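Local structure of glycosyl hydrolase family 62 protein (Coprinopsis cinerea, 5B6T) at residues 29-32 with 37-40; 55-60 with 64-69; 96-101 with 122-127; 191-196 with 224-229; 209-214 with 266-271. The protein probably removes alpha-L-arabinofuranosyl side groups from arabinoxylan, as a family 62 glycoside hydrolase. One frame throughout, in Å; residues are numbered along the deposited sequence. Where two conformers were deposited one is given.

Interaction 1: 29-32 with 37-40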
# COMPACT_ATOMS: atom_id res chain seq x y z
N PRO A 29 -1.28 -0.88 5.25
CA PRO A 29 0.03 -1.30 5.71
C PRO A 29 1.10 -1.36 4.63
O PRO A 29 0.82 -1.73 3.49
CB PRO A 29 -0.22 -2.73 6.25
CG PRO A 29 -1.42 -3.19 5.49
CD PRO A 29 -2.27 -1.98 5.34
N SER A 30 2.34 -1.06 5.04
CA SER A 30 3.52 -1.36 4.27
C SER A 30 4.41 -2.31 5.09
O SER A 30 4.47 -2.19 6.30
CB SER A 30 4.29 -0.07 3.97
OG SER A 30 5.32 -0.30 3.03
N VAL A 31 5.09 -3.22 4.42
CA VAL A 31 5.79 -4.27 5.14
C VAL A 31 7.07 -4.76 4.48
O VAL A 31 7.11 -5.03 3.28
CB VAL A 31 4.86 -5.47 5.43
CG1 VAL A 31 4.23 -6.02 4.16
CG2 VAL A 31 5.57 -6.55 6.23
N VAL A 32 8.10 -4.88 5.32
CA VAL A 32 9.36 -5.53 4.94
C VAL A 32 9.84 -6.43 6.07
O VAL A 32 9.59 -6.17 7.25
CB VAL A 32 10.48 -4.53 4.57
CG1 VAL A 32 10.12 -3.77 3.31
CG2 VAL A 32 10.81 -3.56 5.69
N ARG A 37 13.14 -9.69 11.53
CA ARG A 37 11.91 -9.12 12.03
C ARG A 37 11.07 -8.55 10.91
O ARG A 37 11.59 -8.07 9.89
CB ARG A 37 12.19 -7.96 13.02
CG ARG A 37 13.02 -8.28 14.24
CD ARG A 37 13.20 -7.03 15.08
NE ARG A 37 11.99 -6.63 15.80
CZ ARG A 37 11.51 -7.26 16.88
NH1 ARG A 37 12.11 -8.32 17.38
NH2 ARG A 37 10.41 -6.81 17.46
N TRP A 38 9.76 -8.58 11.14
CA TRP A 38 8.81 -7.84 10.33
C TRP A 38 8.79 -6.40 10.78
O TRP A 38 8.80 -6.11 11.98
CB TRP A 38 7.42 -8.45 10.48
CG TRP A 38 7.39 -9.84 9.91
CD1 TRP A 38 7.43 -11.01 10.58
CD2 TRP A 38 7.35 -10.16 8.51
NE1 TRP A 38 7.41 -12.08 9.67
CE2 TRP A 38 7.37 -11.57 8.40
CE3 TRP A 38 7.33 -9.39 7.34
CZ2 TRP A 38 7.36 -12.22 7.16
CZ3 TRP A 38 7.32 -10.05 6.11
CH2 TRP A 38 7.34 -11.44 6.04
N HIS A 39 8.73 -5.50 9.80
CA HIS A 39 8.64 -4.07 10.04
C HIS A 39 7.39 -3.61 9.30
O HIS A 39 7.37 -3.60 8.07
CB HIS A 39 9.87 -3.34 9.52
CG HIS A 39 11.13 -3.87 10.09
ND1 HIS A 39 11.74 -3.36 11.21
CD2 HIS A 39 11.87 -4.95 9.72
CE1 HIS A 39 12.81 -4.07 11.50
NE2 HIS A 39 12.91 -5.05 10.62
N VAL A 40 6.37 -3.24 10.05
CA VAL A 40 5.12 -2.82 9.47
C VAL A 40 4.92 -1.32 9.76
O VAL A 40 5.07 -0.88 10.92
CB VAL A 40 3.93 -3.63 10.02
CG1 VAL A 40 2.57 -3.05 9.59
CG2 VAL A 40 4.06 -5.11 9.64
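Val31 has chi1 at 56°, which sets its CG2 anti to the backbone N and aims that methyl across to Trp38. Trp38, chi1 -66°, has CG beside its backbone N, and the indole leans back to Val31. Val31 CG2 meets Trp38 CE3 at 3.5 Å and also touches CZ3. It comes to the ring at a slant. The same methyl rests against Val40 CG2 at 4.0 Å, so one branch of Val31 serves two partners.

On the opposite face of the sheet, Val32 CG2 lies 3.9 Å from His39 CB. The imidazole turns its edge to Val32 O, with CD2 of His39 at 3.6 Å from that oxygen. Val32 O also accepts a 2.8 Å hydrogen bond from His39 N. Val32 N returns the bond to His39 O at 3.1 Å. These two residues are a hydrogen-bonded antiparallel pair. Val31 and Val40 are the non-hydrogen-bonded pair beside them, where Val40 CA makes a 3.3 Å CA-H...O contact with Ser30 O.

Both ring nitrogens of His39 are bonded, to Tyr54 OH and His34 O, which fixes the rotation of the ring. The hairpin of strands 25-34 and 37-46 starts one blade of the five-bladed beta-propeller expected for this family. Strand 49-57 continues that sheet, and Leu287 of strand 285-290 packs on Pro29 and Val31.

Interaction 2: 55-60 with 64-69. With GOL (glycerol), chain G.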
# COMPACT_ATOMS: atom_id res chain seq x y z
N ILE A 55 5.39 -0.81 13.69
CA ILE A 55 5.13 -2.02 14.44
C ILE A 55 6.16 -3.06 14.02
O ILE A 55 6.37 -3.24 12.84
CB ILE A 55 3.72 -2.56 14.13
CG1 ILE A 55 2.66 -1.43 14.19
CG2 ILE A 55 3.37 -3.72 15.07
CD1 ILE A 55 1.28 -1.85 13.68
N SER A 56 6.83 -3.72 14.96
CA SER A 56 7.80 -4.73 14.58
C SER A 56 7.66 -5.97 15.47
O SER A 56 7.30 -5.87 16.64
CB SER A 56 9.22 -4.15 14.61
OG SER A 56 10.23 -5.08 14.23
N PHE A 57 7.91 -7.12 14.87
CA PHE A 57 7.70 -8.40 15.54
C PHE A 57 8.48 -9.48 14.78
O PHE A 57 8.73 -9.37 13.57
CB PHE A 57 6.19 -8.76 15.61
CG PHE A 57 5.45 -8.54 14.32
CD1 PHE A 57 4.90 -7.31 14.03
CD2 PHE A 57 5.31 -9.58 13.40
CE1 PHE A 57 4.24 -7.11 12.84
CE2 PHE A 57 4.64 -9.38 12.22
CZ PHE A 57 4.10 -8.14 11.94
N THR A 58 8.84 -10.54 15.49
CA THR A 58 9.63 -11.59 14.86
C THR A 58 8.77 -12.58 14.10
O THR A 58 9.22 -13.09 13.07
CB THR A 58 10.46 -12.38 15.90
OG1 THR A 58 9.57 -12.89 16.89
CG2 THR A 58 11.50 -11.52 16.57
N ASP A 59 7.55 -12.83 14.57
CA ASP A 59 6.70 -13.96 14.15
C ASP A 59 5.27 -13.44 14.03
O ASP A 59 4.84 -12.63 14.85
CB ASP A 59 6.89 -15.13 15.19
CG ASP A 59 5.61 -15.84 15.63
OD1 ASP A 59 4.60 -15.93 14.91
OD2 ASP A 59 5.62 -16.43 16.74
N TRP A 60 4.52 -13.92 13.02
CA TRP A 60 3.16 -13.43 12.78
C TRP A 60 2.21 -13.72 13.97
O TRP A 60 1.26 -12.98 14.19
CB TRP A 60 2.58 -14.03 11.50
CG TRP A 60 3.20 -13.53 10.23
CD1 TRP A 60 4.01 -14.21 9.36
CD2 TRP A 60 3.03 -12.22 9.66
NE1 TRP A 60 4.35 -13.42 8.30
CE2 TRP A 60 3.76 -12.19 8.46
CE3 TRP A 60 2.29 -11.10 10.04
CZ2 TRP A 60 3.81 -11.05 7.65
CZ3 TRP A 60 2.36 -9.98 9.24
CH2 TRP A 60 3.10 -9.97 8.06
N GLY A 64 -0.04 -9.27 17.02
CA GLY A 64 -1.07 -8.59 17.83
C GLY A 64 -0.55 -8.00 19.12
O GLY A 64 -1.09 -7.00 19.60
N SER A 65 0.47 -8.62 19.71
CA SER A 65 1.03 -8.16 20.99
C SER A 65 2.21 -7.18 20.83
O SER A 65 2.69 -6.63 21.83
CB SER A 65 1.45 -9.36 21.83
OG SER A 65 2.48 -10.08 21.21
N ALA A 66 2.63 -6.93 19.59
CA ALA A 66 3.74 -6.04 19.34
C ALA A 66 3.39 -4.61 19.78
O ALA A 66 2.28 -4.17 19.55
CB ALA A 66 4.07 -6.08 17.86
N SER A 67 4.33 -3.91 20.39
CA SER A 67 4.16 -2.51 20.75
C SER A 67 4.06 -1.64 19.49
O SER A 67 4.56 -1.99 18.42
CB SER A 67 5.34 -2.02 21.59
OG SER A 67 6.57 -2.27 20.93
N PHE A 68 3.39 -0.52 19.65
CA PHE A 68 3.34 0.52 18.64
C PHE A 68 4.39 1.57 18.94
O PHE A 68 4.56 1.97 20.10
CB PHE A 68 1.98 1.18 18.66
CG PHE A 68 0.87 0.40 17.99
CD1 PHE A 68 1.04 -0.92 17.54
CD2 PHE A 68 -0.36 1.01 17.77
CE1 PHE A 68 -0.01 -1.61 16.93
CE2 PHE A 68 -1.39 0.34 17.15
CZ PHE A 68 -1.21 -0.98 16.72
N TYR A 69 5.07 2.06 17.91
CA TYR A 69 5.82 3.32 18.02
C TYR A 69 5.07 4.32 17.18
O TYR A 69 5.08 4.25 15.93
CB TYR A 69 7.30 3.21 17.55
CG TYR A 69 8.13 4.37 18.02
CD1 TYR A 69 8.03 5.59 17.41
CD2 TYR A 69 9.04 4.23 19.06
CE1 TYR A 69 8.80 6.67 17.87
CE2 TYR A 69 9.81 5.29 19.51
CZ TYR A 69 9.68 6.50 18.90
OH TYR A 69 10.41 7.59 19.36
C1 GOL G . 9.60 -1.66 18.69
O1 GOL G . 10.55 -1.79 17.60
C2 GOL G . 8.46 -0.71 18.30
O2 GOL G . 7.68 -0.34 19.45
C3 GOL G . 7.52 -1.36 17.26
O3 GOL G . 6.99 -2.66 17.66
O HOH W 1 -0.79 -11.76 16.22
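Ile55 and Phe68 lie side by side and form the tight part of this contact. Ile55 CD1 approaches Phe68 CE1 to 3.5 Å, and CG1 also reaches the CD1 and CE1 atoms of the ring. With chi1 at -47°, Ile55 sends its other branch, CG2, to Ala66 CB at 3.7 Å. Ala66 CB is pressed further against Ser56 O, 3.5 Å away, and touches Phe57 CB. Cut back to an alanine, Ile55 would probably leave a gap beside Phe68 CE1 and Ala66 CB, with the ring less confined.

The other side is looser. No direct hydrogen bond joins the two segments, and small molecules bridge them instead. A glycerol, probably from the crystallisation liquor, puts O3 where Ser56 N donates to it at 2.9 Å. That hydroxyl donates in turn to Ser67 O at 2.6 Å. Glycerol O2 is hydrogen-bonded to Ser67 OG at 2.7 Å. Further along, a water accepts from Gly64 N at 2.7 Å and donates to Trp60 O at 3.1 Å.

Strands 49-57 and 68-70 form a beta hairpin at the outer edge of a propeller blade, with 68-70 the last strand of the four-stranded antiparallel sheet. Strand 37-46 lies on the inner side of strand 49-57, where Phe57 touches Val40. Trp60 reaches across to Arg285 and Leu287 of strand 285-290.

Interaction 3: 96-101 with 122-127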
# COMPACT_ATOMS: atom_id res chain seq x y z
N TYR A 96 13.53 5.04 2.80
CA TYR A 96 12.50 6.03 2.54
C TYR A 96 11.18 5.53 3.07
O TYR A 96 10.89 4.31 2.99
CB TYR A 96 12.38 6.36 1.04
CG TYR A 96 13.39 7.34 0.54
CD1 TYR A 96 14.72 7.01 0.41
CD2 TYR A 96 13.01 8.64 0.20
CE1 TYR A 96 15.66 7.94 -0.02
CE2 TYR A 96 13.93 9.56 -0.22
CZ TYR A 96 15.25 9.22 -0.33
OH TYR A 96 16.19 10.15 -0.75
N LEU A 97 10.38 6.47 3.57
CA LEU A 97 8.99 6.24 3.95
C LEU A 97 8.18 7.30 3.19
O LEU A 97 8.33 8.50 3.45
CB LEU A 97 8.79 6.41 5.46
CG LEU A 97 7.46 5.93 6.01
CD1 LEU A 97 7.30 4.40 5.89
CD2 LEU A 97 7.25 6.37 7.47
N VAL A 98 7.42 6.81 2.21
CA VAL A 98 6.60 7.61 1.32
C VAL A 98 5.18 7.57 1.85
O VAL A 98 4.71 6.54 2.34
CB VAL A 98 6.70 7.06 -0.11
CG1 VAL A 98 5.65 7.67 -1.03
CG2 VAL A 98 8.08 7.31 -0.65
N TYR A 99 4.50 8.71 1.82
CA TYR A 99 3.13 8.84 2.35
C TYR A 99 2.52 10.14 1.83
O TYR A 99 3.18 10.90 1.09
CB TYR A 99 3.14 8.81 3.90
CG TYR A 99 4.12 9.80 4.50
CD1 TYR A 99 5.42 9.42 4.77
CD2 TYR A 99 3.74 11.09 4.85
CE1 TYR A 99 6.33 10.30 5.30
CE2 TYR A 99 4.64 11.98 5.41
CZ TYR A 99 5.95 11.58 5.65
OH TYR A 99 6.89 12.45 6.16
N GLN A 100 1.28 10.40 2.24
CA GLN A 100 0.61 11.65 1.83
C GLN A 100 0.41 12.54 3.05
O GLN A 100 0.19 12.07 4.18
CB GLN A 100 -0.74 11.34 1.19
CG GLN A 100 -1.78 10.80 2.16
CD GLN A 100 -2.63 9.66 1.63
OE1 GLN A 100 -2.20 8.85 0.82
NE2 GLN A 100 -3.85 9.60 2.09
N ASN A 101 0.50 13.84 2.82
CA ASN A 101 0.27 14.83 3.85
C ASN A 101 -0.57 15.99 3.30
O ASN A 101 -0.55 17.09 3.88
CB ASN A 101 1.60 15.37 4.40
CG ASN A 101 2.35 16.21 3.40
OD1 ASN A 101 2.10 16.16 2.19
ND2 ASN A 101 3.31 16.98 3.91
N ARG A 122 9.26 15.94 3.69
CA ARG A 122 9.59 16.71 2.47
C ARG A 122 8.62 16.27 1.38
O ARG A 122 7.97 15.23 1.52
CB ARG A 122 11.05 16.50 2.06
CG ARG A 122 12.05 17.18 2.99
CD ARG A 122 13.47 16.75 2.65
NE ARG A 122 14.48 17.37 3.52
CZ ARG A 122 15.58 18.02 3.10
NH1 ARG A 122 15.86 18.14 1.80
NH2 ARG A 122 16.42 18.53 4.00
N THR A 123 8.47 17.06 0.32
CA THR A 123 7.54 16.69 -0.74
C THR A 123 8.23 16.46 -2.09
O THR A 123 9.30 17.02 -2.36
CB THR A 123 6.41 17.71 -0.89
OG1 THR A 123 6.96 18.98 -1.22
CG2 THR A 123 5.60 17.81 0.39
N PHE A 124 7.61 15.60 -2.91
CA PHE A 124 8.12 15.25 -4.23
C PHE A 124 7.73 16.30 -5.29
O PHE A 124 8.27 16.31 -6.40
CB PHE A 124 7.53 13.89 -4.65
CG PHE A 124 8.10 12.70 -3.94
CD1 PHE A 124 9.43 12.34 -4.09
CD2 PHE A 124 7.29 11.90 -3.11
CE1 PHE A 124 9.94 11.23 -3.48
CE2 PHE A 124 7.81 10.76 -2.50
CZ PHE A 124 9.14 10.44 -2.68
N TYR A 125 6.71 17.11 -4.99
CA TYR A 125 6.27 18.17 -5.88
C TYR A 125 6.09 19.45 -5.06
O TYR A 125 5.86 19.39 -3.88
CB TYR A 125 4.90 17.85 -6.48
CG TYR A 125 4.74 16.51 -7.21
CD1 TYR A 125 5.04 16.39 -8.56
CD2 TYR A 125 4.19 15.42 -6.56
CE1 TYR A 125 4.85 15.20 -9.21
CE2 TYR A 125 3.98 14.23 -7.20
CZ TYR A 125 4.28 14.11 -8.52
OH TYR A 125 4.03 12.92 -9.17
N SER A 126 6.08 20.59 -5.73
CA SER A 126 5.83 21.85 -5.03
C SER A 126 4.35 22.05 -4.62
O SER A 126 4.04 22.82 -3.70
CB SER A 126 6.38 23.01 -5.88
OG SER A 126 5.56 23.19 -7.03
N GLY A 127 3.44 21.31 -5.24
CA GLY A 127 2.02 21.36 -4.94
C GLY A 127 1.36 20.30 -5.79
O GLY A 127 2.04 19.58 -6.50
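Val98 and Phe124 cross at about a right angle, and the valine meets the phenyl ring at its edge. Val98 CG2 sits in the plane of the ring, 3.9 Å from both Phe124 CZ and CE2. Val98 CG1 comes to Phe124 CE2 at 4.0 Å. Both methyls meet the ring at its CE2 corner, CG2 the closer to the plane. Chi1 of Val98 is 168°, with CG1 anti to the backbone N and CG2 beside it, and this turns the forked end to the phenyl. The ring also meets those of Tyr106 and Phe178.

The strands of the two segments belong to one four-stranded antiparallel sheet, a blade of the propeller, but they are not neighbours in it. Strand 104-109 runs between strands 94-100 and 122-123, and Phe124 follows directly after the outer strand. This explains why no hydrogen bond crosses and why the closest CA atoms, of Asn101 and Thr123, are 8.8 Å apart. The contact is made by side chains alone.

Past the valine, Asn101 OD1 comes to 4.3 Å from Thr123 CG2, a light touch. That oxygen has its polar partner in Asn103 N. The turn after strand 122-123 is held from within. Thr123 OG1 donates to Tyr125 O at 2.9 Å, tilted 33° from the carbonyl plane. Tyr125 O also accepts from Asn103 ND2. Val98 also packs on Met144 and Val146 of strand 142-148, in the next blade.

Interaction 4: 191-196 with 224-229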
# COMPACT_ATOMS: atom_id res chain seq x y z
N ASN A 191 -15.31 3.85 -9.18
CA ASN A 191 -15.32 2.67 -8.30
C ASN A 191 -14.49 1.52 -8.87
O ASN A 191 -14.03 0.70 -8.12
CB ASN A 191 -16.76 2.22 -8.06
CG ASN A 191 -17.48 3.08 -7.02
OD1 ASN A 191 -16.95 4.04 -6.51
ND2 ASN A 191 -18.69 2.68 -6.70
N ARG A 192 -14.32 1.46 -10.18
CA ARG A 192 -13.55 0.39 -10.81
C ARG A 192 -12.04 0.58 -10.65
O ARG A 192 -11.28 -0.39 -10.77
CB ARG A 192 -13.87 0.29 -12.30
CG ARG A 192 -15.28 -0.14 -12.61
CD ARG A 192 -15.47 -1.62 -12.37
NE ARG A 192 -14.78 -2.44 -13.37
CZ ARG A 192 -14.76 -3.77 -13.42
NH1 ARG A 192 -15.38 -4.53 -12.50
NH2 ARG A 192 -14.09 -4.34 -14.42
N LEU A 193 -11.60 1.80 -10.34
CA LEU A 193 -10.16 2.10 -10.24
C LEU A 193 -10.01 3.18 -9.18
O LEU A 193 -9.76 4.36 -9.46
CB LEU A 193 -9.62 2.53 -11.60
CG LEU A 193 -8.10 2.52 -11.75
CD1 LEU A 193 -7.57 1.10 -11.89
CD2 LEU A 193 -7.67 3.38 -12.93
N PHE A 194 -10.20 2.77 -7.93
CA PHE A 194 -10.50 3.74 -6.88
C PHE A 194 -9.28 4.29 -6.16
O PHE A 194 -9.05 5.49 -6.17
CB PHE A 194 -11.52 3.17 -5.90
CG PHE A 194 -12.10 4.21 -4.98
CD1 PHE A 194 -12.87 5.24 -5.49
CD2 PHE A 194 -11.88 4.15 -3.63
CE1 PHE A 194 -13.38 6.22 -4.64
CE2 PHE A 194 -12.41 5.11 -2.78
CZ PHE A 194 -13.15 6.15 -3.28
N GLU A 195 -8.49 3.44 -5.53
CA GLU A 195 -7.28 3.93 -4.85
C GLU A 195 -6.34 2.77 -4.55
O GLU A 195 -6.55 1.66 -5.06
CB GLU A 195 -7.69 4.66 -3.56
CG GLU A 195 -8.42 3.79 -2.55
CD GLU A 195 -9.09 4.53 -1.40
OE1 GLU A 195 -9.00 5.75 -1.27
OE2 GLU A 195 -9.73 3.88 -0.54
N ALA A 196 -5.27 3.04 -3.82
CA ALA A 196 -4.41 2.01 -3.23
C ALA A 196 -3.75 1.12 -4.28
O ALA A 196 -3.81 -0.11 -4.22
CB ALA A 196 -5.19 1.17 -2.23
N ARG A 224 -8.05 -5.52 -8.19
CA ARG A 224 -7.82 -5.90 -9.57
C ARG A 224 -6.34 -5.95 -9.85
O ARG A 224 -5.56 -5.32 -9.15
CB ARG A 224 -8.51 -4.90 -10.50
CG ARG A 224 -10.02 -4.83 -10.27
CD ARG A 224 -10.71 -3.75 -11.09
NE ARG A 224 -10.70 -4.03 -12.52
CZ ARG A 224 -10.70 -3.09 -13.48
NH1 ARG A 224 -10.75 -1.80 -13.17
NH2 ARG A 224 -10.68 -3.45 -14.76
N SER A 225 -5.96 -6.68 -10.89
CA SER A 225 -4.54 -6.85 -11.24
C SER A 225 -4.32 -6.83 -12.73
O SER A 225 -5.17 -7.29 -13.52
CB SER A 225 -3.99 -8.15 -10.66
OG SER A 225 -4.74 -9.29 -11.10
N TRP A 226 -3.13 -6.35 -13.09
CA TRP A 226 -2.65 -6.24 -14.46
C TRP A 226 -1.18 -6.53 -14.48
O TRP A 226 -0.49 -6.40 -13.46
CB TRP A 226 -2.84 -4.81 -15.00
CG TRP A 226 -4.21 -4.28 -15.08
CD1 TRP A 226 -4.98 -4.17 -16.20
CD2 TRP A 226 -4.98 -3.70 -14.02
NE1 TRP A 226 -6.17 -3.58 -15.92
CE2 TRP A 226 -6.22 -3.30 -14.59
CE3 TRP A 226 -4.77 -3.50 -12.66
CZ2 TRP A 226 -7.23 -2.70 -13.82
CZ3 TRP A 226 -5.78 -2.90 -11.92
CH2 TRP A 226 -6.97 -2.50 -12.51
N THR A 227 -0.66 -6.85 -15.67
CA THR A 227 0.80 -6.95 -15.86
C THR A 227 1.25 -6.18 -17.08
O THR A 227 0.44 -5.88 -17.98
CB THR A 227 1.28 -8.40 -16.03
OG1 THR A 227 0.67 -8.96 -17.21
CG2 THR A 227 0.91 -9.25 -14.81
N SER A 228 2.54 -5.88 -17.12
CA SER A 228 3.14 -5.14 -18.22
C SER A 228 4.62 -5.45 -18.30
O SER A 228 5.24 -5.81 -17.30
CB SER A 228 3.00 -3.63 -18.03
OG SER A 228 3.56 -2.90 -19.13
N THR A 229 5.22 -5.29 -19.47
CA THR A 229 6.67 -5.39 -19.57
C THR A 229 7.37 -4.12 -19.08
O THR A 229 8.59 -4.11 -18.92
CB THR A 229 7.12 -5.68 -21.02
OG1 THR A 229 6.68 -4.65 -21.86
CG2 THR A 229 6.54 -6.94 -21.47
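The guanidinium of Arg224 is layered between Arg192 and Trp226. On one face lies Arg192 NH2, 3.4 Å above the plane and toward the rim. On the opposite face Trp226 CZ2 sits over the centre, 3.5 Å from the plane. At the edge, in plane, is Arg192 O, which takes a 2.8 Å hydrogen bond from Arg224 NH1. That donor stands above the carbonyl plane of Arg192, 49° out of it.

The Arg192 chain is bent at chi2 (-75°) and again at chi3, folding its guanidinium back toward Arg224. The two guanidinium planes are 33° apart. Their NH2 atoms come within 3.5 Å, like charge to like. Asp240 forms a salt bridge with Arg224 NH2, which probably eases this approach. Gln241 OE1 accepts from Arg192 NH2.

Strands 195-202 and 221-228 flank strand 207-215 in one propeller blade, so the contact reaches past that strand at its end. Phe194 and Glu195 both face Glu213, a classic beta bulge, just after Arg192 and Leu193. A leucine in place of Arg224 would probably leave Arg192 O without this donor and Asp240 without its charged mate.

Beside this stack, Leu193 CD1 meets Trp226 CH2 at 3.7 Å, slanting to the ring. Met185 of strand 182-186 touches both side chains.

Interaction 5: 209-214 with 266-271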
# COMPACT_ATOMS: atom_id res chain seq x y z
N LEU A 209 3.84 -6.13 -12.05
CA LEU A 209 2.47 -6.39 -11.56
C LEU A 209 1.88 -5.08 -11.00
O LEU A 209 2.50 -4.44 -10.17
CB LEU A 209 2.52 -7.43 -10.45
CG LEU A 209 1.20 -7.79 -9.78
CD1 LEU A 209 0.19 -8.44 -10.71
CD2 LEU A 209 1.46 -8.68 -8.58
N LEU A 210 0.68 -4.71 -11.46
CA LEU A 210 -0.10 -3.59 -10.90
C LEU A 210 -1.32 -4.16 -10.18
O LEU A 210 -2.08 -4.93 -10.77
CB LEU A 210 -0.59 -2.67 -12.02
CG LEU A 210 -1.61 -1.59 -11.64
CD1 LEU A 210 -1.03 -0.56 -10.70
CD2 LEU A 210 -2.13 -0.93 -12.92
N LEU A 211 -1.49 -3.80 -8.91
CA LEU A 211 -2.70 -4.06 -8.15
C LEU A 211 -3.37 -2.74 -7.88
O LEU A 211 -2.70 -1.72 -7.73
CB LEU A 211 -2.39 -4.72 -6.79
CG LEU A 211 -1.45 -5.93 -6.85
CD1 LEU A 211 -1.13 -6.45 -5.45
CD2 LEU A 211 -2.01 -7.04 -7.77
N HIS A 212 -4.69 -2.74 -7.82
CA HIS A 212 -5.39 -1.48 -7.54
C HIS A 212 -6.72 -1.83 -6.89
O HIS A 212 -7.38 -2.78 -7.31
CB HIS A 212 -5.61 -0.70 -8.86
CG HIS A 212 -5.82 0.76 -8.71
ND1 HIS A 212 -6.95 1.32 -8.16
CD2 HIS A 212 -5.04 1.79 -9.11
CE1 HIS A 212 -6.83 2.64 -8.18
NE2 HIS A 212 -5.70 2.95 -8.78
N GLU A 213 -7.09 -1.08 -5.85
CA GLU A 213 -8.35 -1.28 -5.13
C GLU A 213 -9.54 -0.73 -5.91
O GLU A 213 -9.43 0.30 -6.61
CB GLU A 213 -8.30 -0.64 -3.75
CG GLU A 213 -9.39 -1.14 -2.82
CD GLU A 213 -9.27 -0.62 -1.39
OE1 GLU A 213 -8.16 -0.24 -0.96
OE2 GLU A 213 -10.33 -0.67 -0.69
N ALA A 214 -10.66 -1.43 -5.77
CA ALA A 214 -11.92 -1.09 -6.40
C ALA A 214 -13.03 -1.29 -5.37
O ALA A 214 -12.86 -1.95 -4.36
CB ALA A 214 -12.17 -2.00 -7.60
N GLY A 266 -3.64 -2.90 0.88
CA GLY A 266 -2.63 -3.80 1.39
C GLY A 266 -1.30 -3.73 0.67
O GLY A 266 -1.00 -2.79 -0.08
N GLU A 267 -0.47 -4.76 0.92
CA GLU A 267 0.85 -4.91 0.29
C GLU A 267 1.23 -6.36 0.26
O GLU A 267 0.92 -7.11 1.23
CB GLU A 267 1.96 -4.14 1.03
CG GLU A 267 2.36 -2.81 0.36
CD GLU A 267 3.56 -2.14 0.96
OE1 GLU A 267 4.48 -2.86 1.40
OE2 GLU A 267 3.59 -0.88 1.03
N LEU A 268 1.92 -6.76 -0.81
CA LEU A 268 2.47 -8.10 -0.91
C LEU A 268 3.77 -8.21 -0.12
O LEU A 268 4.56 -7.25 -0.03
CB LEU A 268 2.76 -8.52 -2.37
CG LEU A 268 1.57 -8.91 -3.27
CD1 LEU A 268 2.04 -9.05 -4.72
CD2 LEU A 268 0.94 -10.23 -2.81
N ILE A 269 4.01 -9.38 0.43
CA ILE A 269 5.33 -9.66 0.99
C ILE A 269 6.34 -9.72 -0.16
O ILE A 269 6.13 -10.42 -1.17
CB ILE A 269 5.34 -10.96 1.81
CG1 ILE A 269 4.40 -10.93 3.03
CG2 ILE A 269 6.74 -11.32 2.24
CD1 ILE A 269 4.31 -9.65 3.80
N ARG A 270 7.43 -8.96 -0.04
CA ARG A 270 8.40 -8.79 -1.12
C ARG A 270 9.52 -9.82 -1.07
O ARG A 270 9.71 -10.47 -0.07
CB ARG A 270 9.00 -7.38 -1.04
CG ARG A 270 7.98 -6.26 -0.91
CD ARG A 270 8.67 -4.92 -0.85
NE ARG A 270 7.76 -3.94 -0.29
CZ ARG A 270 8.15 -2.80 0.25
NH1 ARG A 270 9.41 -2.43 0.20
NH2 ARG A 270 7.24 -2.03 0.82
N SER A 271 10.25 -9.95 -2.17
CA SER A 271 11.43 -10.81 -2.19
C SER A 271 12.69 -10.04 -1.84
O SER A 271 13.76 -10.65 -1.67
CB SER A 271 11.58 -11.43 -3.57
OG SER A 271 11.63 -10.42 -4.55
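The apolar contacts centre on Leu268 CD1. It meets Leu209 CD2 at 3.9 Å and Leu211 CD1 at 4.2 Å. Leu268 crosses each of the two side chains at about a right angle. Alternate residues of strand 207-215 thus present two methyls to a single one opposite. With chi1 at -76° and chi2 at 170°, Leu268 extends CD1 toward both leucines.

Two side-chain bonds lie within single segments. His212 ND1 donates to Glu213 O at 3.1 Å, with the oxygen in the plane of the imidazole. Arg270 NH2 forms a salt bridge to Glu267 OE1 at 2.9 Å. The carboxylate is met from above its plane, while its oxygen lies in the guanidinium plane. Glu267 has further partners in Ser30 OG and Val31 N.

No hydrogen bond crosses between the segments, which belong to different sheets of the propeller. Leu268 N finds its acceptor in Tyr200 OH of strand 195-202. With no directional bond across it, the join rests on the fit of buried leucine methyls between two blades.

In the fold
Interactions 1 and 2 share a sheet: Trp38 N reaches Phe57 O at 2.8 Å, so strand 37-46 connects the two contacts. Interactions 4 and 5 share another, where Trp226 O lies 2.9 Å from Leu210 N. Glu267 ties interaction 5 to interaction 1: its OE2 is 2.7 Å from Ser30 OG. Interaction 3 lies in a further blade and touches none of the others; its nearest atoms are about 6 Å from interaction 1. Measured to side chains, the calcium ion is about 6 Å from Ser30, 9 Å from Val98 and 10 Å from Leu211, so interactions 1, 3 and 5 all come near it. The bound lead ion is about 13 Å from the side chain of Leu193 in interaction 4.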